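Local coordinates for protein putative aldolase (Bacteroides vulgatus ATCC 8482, PDB 3DXI) that is probably an aldolase-like enzyme, its N-terminal domain folded as a TIM barrel of the HMGL-like family, at residues D7-D12 / D216-G221. Numbering follows the deposited sequence.
Sequences DCTLRD and DATITG
T9 carries OG1 anti to its carbonyl carbon (chi1 -54°), which brings the hydroxyl to the backbone of I219. T218 carries CG2 anti to its own carbonyl carbon, and this methyl meets the turn at C8 and T9. The amide of I219 gives T9 OG1 a nearly straight hydrogen bond, with N to OG1 2.9 Å. T9 OG1 in turn donates to D7 OD1, on the syn lone pair of that oxygen, at 2.6 Å. The backbone N of T9 also reaches D7 OD1, from above the carboxylate plane, which closes an Asx turn. Y29 OH is a further partner of D7 OD1. The T9 hydroxyl is thus held by both segments, donating to D7 and accepting from I219. The other carboxylate oxygen, D7 OD2, comes to 3.4 Å from T218 CA. Just before the turn, D7 and A217 pair as parallel strand residues. C8 N donates to A217 O (3.1 Å), a backbone bond where the two strands end. T218 CG2 packs against C8 SG and T9 N, each at 3.5 Å. T218 OG1 has its partner at M222 O. All the touching residues are buried. F258 of helix 248-265 packs on both T9 and I219, and M231 of helix 231-241 packs on D7, A217 and I219. The bond from I219 N to T9 OG1 extends the seam past the strand ends. Strands 4-7 and 214-217 are the first and eighth in order, and their pairing closes the parallel eight-stranded barrel, as is typical of a TIM barrel.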
# COMPACT_ATOMS: atom_id res chain seq x y z
N ASP A 7 9.11 -7.26 15.23
CA ASP A 7 7.65 -7.31 15.14
C ASP A 7 7.06 -6.83 16.45
O ASP A 7 7.45 -7.30 17.53
CB ASP A 7 7.19 -8.73 14.82
CG ASP A 7 5.69 -8.82 14.66
OD1 ASP A 7 4.98 -8.87 15.68
OD2 ASP A 7 5.21 -8.82 13.51
N CYS A 8 6.14 -5.88 16.36
CA CYS A 8 5.49 -5.33 17.55
C CYS A 8 3.98 -5.47 17.52
O CYS A 8 3.26 -4.62 18.04
CB CYS A 8 5.88 -3.85 17.72
SG CYS A 8 5.64 -2.79 16.25
N THR A 9 3.50 -6.58 16.95
CA THR A 9 2.07 -6.85 16.85
C THR A 9 1.29 -6.67 18.16
O THR A 9 0.34 -5.89 18.22
CB THR A 9 1.82 -8.29 16.33
OG1 THR A 9 2.53 -8.48 15.09
CG2 THR A 9 0.34 -8.52 16.09
N LEU A 10 1.68 -7.39 19.21
CA LEU A 10 0.98 -7.31 20.49
C LEU A 10 1.01 -5.94 21.18
O LEU A 10 0.01 -5.51 21.76
CB LEU A 10 1.52 -8.37 21.46
CG LEU A 10 1.43 -9.83 21.00
CD1 LEU A 10 1.91 -10.74 22.12
CD2 LEU A 10 -0.01 -10.17 20.63
N ARG A 11 2.16 -5.27 21.11
CA ARG A 11 2.32 -3.97 21.74
C ARG A 11 1.53 -2.88 21.02
O ARG A 11 0.84 -2.07 21.64
CB ARG A 11 3.81 -3.59 21.78
CG ARG A 11 4.14 -2.32 22.56
CD ARG A 11 3.91 -1.05 21.75
NE ARG A 11 4.88 -0.90 20.66
CZ ARG A 11 4.90 0.13 19.81
NH1 ARG A 11 4.00 1.10 19.92
NH2 ARG A 11 5.81 0.19 18.86
N ASP A 12 1.65 -2.86 19.70
CA ASP A 12 0.99 -1.87 18.87
C ASP A 12 -0.45 -2.22 18.51
O ASP A 12 -1.28 -1.33 18.29
CB ASP A 12 1.81 -1.66 17.60
CG ASP A 12 2.07 -0.20 17.31
OD1 ASP A 12 1.97 0.63 18.24
OD2 ASP A 12 2.40 0.11 16.15
N ASP A 216 10.65 -2.06 11.77
CA ASP A 216 9.49 -2.45 12.56
C ASP A 216 8.31 -2.78 11.64
O ASP A 216 8.11 -2.14 10.60
CB ASP A 216 9.04 -1.31 13.49
CG ASP A 216 9.92 -1.14 14.72
OD1 ASP A 216 11.06 -1.67 14.74
OD2 ASP A 216 9.46 -0.47 15.67
N ALA A 217 7.51 -3.77 12.05
CA ALA A 217 6.32 -4.17 11.30
C ALA A 217 5.46 -5.02 12.23
O ALA A 217 5.89 -5.36 13.33
CB ALA A 217 6.70 -4.96 10.06
N THR A 218 4.24 -5.34 11.80
CA THR A 218 3.34 -6.16 12.60
C THR A 218 2.53 -7.07 11.68
O THR A 218 2.35 -6.76 10.50
CB THR A 218 2.35 -5.29 13.43
OG1 THR A 218 1.52 -4.53 12.56
CG2 THR A 218 3.12 -4.34 14.35
N ILE A 219 2.05 -8.19 12.21
CA ILE A 219 1.25 -9.14 11.44
C ILE A 219 -0.07 -8.48 11.02
O ILE A 219 -0.84 -8.01 11.86
CB ILE A 219 0.99 -10.43 12.26
CG1 ILE A 219 2.32 -11.13 12.56
CG2 ILE A 219 0.04 -11.36 11.50
CD1 ILE A 219 3.12 -11.53 11.32
N THR A 220 -0.30 -8.46 9.71
CA THR A 220 -1.45 -7.84 9.05
C THR A 220 -1.46 -6.33 9.22
O THR A 220 -2.47 -5.68 8.96
CB THR A 220 -2.83 -8.42 9.51
OG1 THR A 220 -3.07 -8.08 10.88
CG2 THR A 220 -2.88 -9.93 9.35
N GLY A 221 -0.33 -5.77 9.65
CA GLY A 221 -0.23 -4.33 9.85
C GLY A 221 -1.02 -3.83 11.05
O GLY A 221 -1.21 -2.63 11.23